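Local coordinates for protein catalase (Corynebacterium glutamicum, PDB 4B7H) that breaks down hydrogen peroxide to water and oxygen at a haem iron, binds NADPH, and is inhibited by nitric oxide, at residues A[268-274]-A[306-312]. Numbering follows the deposited sequence.
Sequences FPIWDVK and PVGYFIL
Phe310 lays one face of its ring over Trp271, whose CB sits 3.9 Å from the centroid of the Phe310 ring, while the indole runs on nearly parallel to that ring but slid aside so that the rings barely overlap. Both belong to neighbouring antiparallel strands of the catalase beta-barrel, paired regularly until a classic beta bulge at Val307 and Gly308 shifts the register by one residue. Phe310 reaches its partner because chi1 of 71° sets CG between its own backbone N and carbonyl carbon, swinging the ring toward the 268-274 strand. On the six-membered ring of the indole, Trp271 CZ3 meets Leu312 CD1 at 3.7 Å, and Val273 CG2 closes on the edge of the Phe310 ring. Large apolar groups suit this buried face, which Phe230 of the adjoining strand 223-232 and Leu103 of strand 100-108 also cover; the one polar atom of the indole, NE1, is satisfied by Gln206 O. The other face is more mixed. Ile270 and Ile311 lie side by side, CG1 to CG1 at 3.8 Å, and Ile270 CG2 touches Tyr309 CD2, whereas Asp272 turns its carboxylate to a salt bridge with Arg233. Between the strands, Trp271 and Phe310 exchange two fairly straight backbone bonds, and Leu312 N adds another to the carbonyl O of Pro269, a residue whose own nitrogen has no hydrogen to give. At the bulge Gly308, lacking a side chain, readily adopts its extended phi/psi of 174°/-154°. Val273 O therefore takes two donors, Val307 N at 2.9 Å and, weakly, Gly308 N at 3.3 Å.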
ATOM      1  N   PHE A 268     -26.830 -17.424  24.343  1.00 12.15           N
ATOM      2  CA  PHE A 268     -25.397 -17.554  24.114  1.00 11.71           C
ATOM      3  C   PHE A 268     -25.009 -18.984  23.749  1.00 12.10           C
ATOM      4  O   PHE A 268     -25.246 -19.904  24.526  1.00 14.17           O
ATOM      5  CB  PHE A 268     -24.630 -17.128  25.367  1.00 12.15           C
ATOM      6  CG  PHE A 268     -24.990 -15.752  25.876  1.00 12.15           C
ATOM      7  CD1 PHE A 268     -25.125 -14.670  25.008  1.00 12.20           C
ATOM      8  CD2 PHE A 268     -25.195 -15.545  27.235  1.00 14.51           C
ATOM      9  CE1 PHE A 268     -25.449 -13.404  25.497  1.00 13.79           C
ATOM     10  CE2 PHE A 268     -25.518 -14.297  27.724  1.00 14.83           C
ATOM     11  CZ  PHE A 268     -25.644 -13.220  26.853  1.00 15.01           C
ATOM     12  N   PRO A 269     -24.392 -19.178  22.572  1.00 10.12           N
ATOM     13  CA  PRO A 269     -23.988 -20.529  22.171  1.00  9.56           C
ATOM     14  C   PRO A 269     -22.750 -21.003  22.930  1.00 10.32           C
ATOM     15  O   PRO A 269     -21.855 -20.201  23.255  1.00 11.53           O
ATOM     16  CB  PRO A 269     -23.684 -20.378  20.678  1.00 10.35           C
ATOM     17  CG  PRO A 269     -23.251 -18.959  20.532  1.00 10.75           C
ATOM     18  CD  PRO A 269     -24.087 -18.179  21.532  1.00 11.26           C
ATOM     19  N   ILE A 270     -22.715 -22.305  23.209  1.00 10.59           N
ATOM     20  CA  ILE A 270     -21.659 -22.915  24.001  1.00 11.26           C
ATOM     21  C   ILE A 270     -21.085 -24.115  23.257  1.00 10.43           C
ATOM     22  O   ILE A 270     -21.807 -24.816  22.540  1.00 11.32           O
ATOM     23  CB  ILE A 270     -22.209 -23.364  25.378  1.00 12.06           C
ATOM     24  CG1 ILE A 270     -22.714 -22.157  26.171  1.00 14.38           C
ATOM     25  CG2 ILE A 270     -21.159 -24.117  26.181  1.00 13.50           C
ATOM     26  CD1 ILE A 270     -23.613 -22.526  27.326  1.00 17.43           C
ATOM     27  N   TRP A 271     -19.781 -24.327  23.403  1.00 10.32           N
ATOM     28  CA  TRP A 271     -19.120 -25.532  22.916  1.00  9.88           C
ATOM     29  C   TRP A 271     -18.319 -26.152  24.046  1.00 10.28           C
ATOM     30  O   TRP A 271     -17.647 -25.442  24.799  1.00 11.64           O
ATOM     31  CB  TRP A 271     -18.145 -25.199  21.788  1.00 10.12           C
ATOM     32  CG  TRP A 271     -18.781 -24.912  20.461  1.00  9.34           C
ATOM     33  CD1 TRP A 271     -18.859 -25.759  19.390  1.00  9.97           C
ATOM     34  CD2 TRP A 271     -19.432 -23.697  20.059  1.00  9.29           C
ATOM     35  NE1 TRP A 271     -19.521 -25.148  18.346  1.00 10.40           N
ATOM     36  CE2 TRP A 271     -19.874 -23.880  18.729  1.00  9.78           C
ATOM     37  CE3 TRP A 271     -19.675 -22.471  20.690  1.00 10.08           C
ATOM     38  CZ2 TRP A 271     -20.546 -22.882  18.018  1.00  9.79           C
ATOM     39  CZ3 TRP A 271     -20.345 -21.476  19.983  1.00 11.26           C
ATOM     40  CH2 TRP A 271     -20.772 -21.688  18.658  1.00 10.88           C
ATOM     41  N   ASP A 272     -18.379 -27.475  24.160  1.00 11.95           N
ATOM     42  CA  ASP A 272     -17.503 -28.176  25.092  1.00 12.76           C
ATOM     43  C   ASP A 272     -16.134 -28.424  24.454  1.00 12.37           C
ATOM     44  O   ASP A 272     -16.043 -28.936  23.339  1.00 14.79           O
ATOM     45  CB  ASP A 272     -18.150 -29.475  25.561  1.00 13.89           C
ATOM     46  CG  ASP A 272     -19.328 -29.222  26.472  1.00 14.77           C
ATOM     47  OD1 ASP A 272     -19.095 -28.811  27.630  1.00 18.37           O
ATOM     48  OD2 ASP A 272     -20.481 -29.410  26.028  1.00 19.55           O
ATOM     49  N   VAL A 273     -15.079 -28.026  25.162  1.00 11.51           N
ATOM     50  CA  VAL A 273     -13.704 -28.164  24.679  1.00 11.86           C
ATOM     51  C   VAL A 273     -13.126 -29.502  25.119  1.00 11.70           C
ATOM     52  O   VAL A 273     -13.052 -29.789  26.313  1.00 11.63           O
ATOM     53  CB  VAL A 273     -12.805 -27.029  25.213  1.00 12.59           C
ATOM     54  CG1 VAL A 273     -11.372 -27.208  24.727  1.00 14.58           C
ATOM     55  CG2 VAL A 273     -13.349 -25.668  24.786  1.00 14.05           C
ATOM     56  N   LYS A 274     -12.731 -30.321  24.151  1.00 12.76           N
ATOM     57  CA  LYS A 274     -12.182 -31.642  24.437  1.00 12.26           C
ATOM     58  C   LYS A 274     -10.927 -31.864  23.602  1.00 12.76           C
ATOM     59  O   LYS A 274     -10.708 -31.176  22.600  1.00 12.62           O
ATOM     60  CB  LYS A 274     -13.219 -32.739  24.145  1.00 13.97           C
ATOM     61  CG  LYS A 274     -14.591 -32.497  24.771  1.00 14.15           C
ATOM     62  CD  LYS A 274     -15.535 -33.677  24.563  1.00 15.55           C
ATOM     63  CE  LYS A 274     -16.918 -33.384  25.139  1.00 17.85           C
ATOM     64  NZ  LYS A 274     -16.871 -33.200  26.614  1.00 20.29           N
ATOM     65  N   PRO A 306     -12.331 -34.412  28.316  1.00 14.02           N
ATOM     66  CA  PRO A 306     -12.884 -33.068  28.541  1.00 14.49           C
ATOM     67  C   PRO A 306     -11.884 -32.083  29.141  1.00 14.63           C
ATOM     68  O   PRO A 306     -11.021 -32.477  29.925  1.00 14.47           O
ATOM     69  CB  PRO A 306     -14.022 -33.327  29.531  1.00 14.11           C
ATOM     70  CG  PRO A 306     -13.580 -34.548  30.286  1.00 14.66           C
ATOM     71  CD  PRO A 306     -12.905 -35.405  29.241  1.00 15.78           C
ATOM     72  N   VAL A 307     -12.008 -30.812  28.767  1.00 12.56           N
ATOM     73  CA  VAL A 307     -11.121 -29.761  29.254  1.00 12.00           C
ATOM     74  C   VAL A 307     -11.946 -28.659  29.913  1.00 11.35           C
ATOM     75  O   VAL A 307     -11.635 -28.203  31.019  1.00 12.40           O
ATOM     76  CB  VAL A 307     -10.273 -29.152  28.108  1.00 12.35           C
ATOM     77  CG1 VAL A 307      -9.410 -28.012  28.631  1.00 12.99           C
ATOM     78  CG2 VAL A 307      -9.414 -30.227  27.449  1.00 14.49           C
ATOM     79  N   GLY A 308     -13.002 -28.232  29.229  1.00 11.40           N
ATOM     80  CA  GLY A 308     -13.818 -27.123  29.701  1.00 11.32           C
ATOM     81  C   GLY A 308     -14.854 -26.761  28.657  1.00 11.55           C
ATOM     82  O   GLY A 308     -15.254 -27.617  27.871  1.00 11.97           O
ATOM     83  N   TYR A 309     -15.311 -25.511  28.655  1.00 11.36           N
ATOM     84  CA  TYR A 309     -16.254 -25.057  27.639  1.00 11.71           C
ATOM     85  C   TYR A 309     -15.951 -23.613  27.283  1.00 11.46           C
ATOM     86  O   TYR A 309     -15.278 -22.907  28.040  1.00 11.65           O
ATOM     87  CB  TYR A 309     -17.705 -25.183  28.131  1.00 12.41           C
ATOM     88  CG  TYR A 309     -18.082 -24.209  29.235  1.00 12.77           C
ATOM     89  CD1 TYR A 309     -17.890 -24.533  30.574  1.00 14.08           C
ATOM     90  CD2 TYR A 309     -18.640 -22.968  28.937  1.00 12.54           C
ATOM     91  CE1 TYR A 309     -18.232 -23.640  31.586  1.00 13.98           C
ATOM     92  CE2 TYR A 309     -18.983 -22.069  29.932  1.00 14.92           C
ATOM     93  CZ  TYR A 309     -18.781 -22.407  31.258  1.00 15.44           C
ATOM     94  OH  TYR A 309     -19.131 -21.503  32.246  1.00 16.96           O
ATOM     95  N   PHE A 310     -16.454 -23.159  26.141  1.00 11.51           N
ATOM     96  CA  PHE A 310     -16.447 -21.729  25.867  1.00 12.22           C
ATOM     97  C   PHE A 310     -17.841 -21.263  25.468  1.00 11.58           C
ATOM     98  O   PHE A 310     -18.666 -22.049  24.987  1.00 11.23           O
ATOM     99  CB  PHE A 310     -15.338 -21.300  24.880  1.00 10.97           C
ATOM    100  CG  PHE A 310     -15.548 -21.740  23.454  1.00 11.35           C
ATOM    101  CD1 PHE A 310     -16.410 -21.043  22.616  1.00 14.09           C
ATOM    102  CD2 PHE A 310     -14.828 -22.811  22.932  1.00 13.59           C
ATOM    103  CE1 PHE A 310     -16.578 -21.426  21.292  1.00 14.31           C
ATOM    104  CE2 PHE A 310     -14.994 -23.206  21.609  1.00 15.57           C
ATOM    105  CZ  PHE A 310     -15.874 -22.512  20.791  1.00 15.12           C
ATOM    106  N   ILE A 311     -18.103 -19.986  25.716  1.00 10.26           N
ATOM    107  CA  ILE A 311     -19.411 -19.388  25.509  1.00 10.43           C
ATOM    108  C   ILE A 311     -19.231 -18.083  24.745  1.00 10.12           C
ATOM    109  O   ILE A 311     -18.260 -17.356  24.973  1.00 10.65           O
ATOM    110  CB  ILE A 311     -20.124 -19.160  26.875  1.00 11.41           C
ATOM    111  CG1 ILE A 311     -21.532 -18.592  26.692  1.00 12.42           C
ATOM    112  CG2 ILE A 311     -19.269 -18.303  27.819  1.00 12.68           C
ATOM    113  CD1 ILE A 311     -22.356 -18.587  27.979  1.00 16.06           C
ATOM    114  N   LEU A 312     -20.133 -17.810  23.806  1.00  9.72           N
ATOM    115  CA  LEU A 312     -20.080 -16.551  23.069  1.00  8.96           C
ATOM    116  C   LEU A 312     -21.152 -15.638  23.646  1.00  9.40           C
ATOM    117  O   LEU A 312     -22.354 -15.909  23.494  1.00 10.82           O
ATOM    118  CB  LEU A 312     -20.310 -16.770  21.572  1.00  9.53           C
ATOM    119  CG  LEU A 312     -19.380 -17.789  20.906  1.00  9.12           C
ATOM    120  CD1 LEU A 312     -19.677 -17.903  19.411  1.00 10.65           C
ATOM    121  CD2 LEU A 312     -17.919 -17.427  21.146  1.00 10.20           C
TER
HETATM  122  O   HOH W   1     -17.312 -29.735  29.267  1.00 26.84           O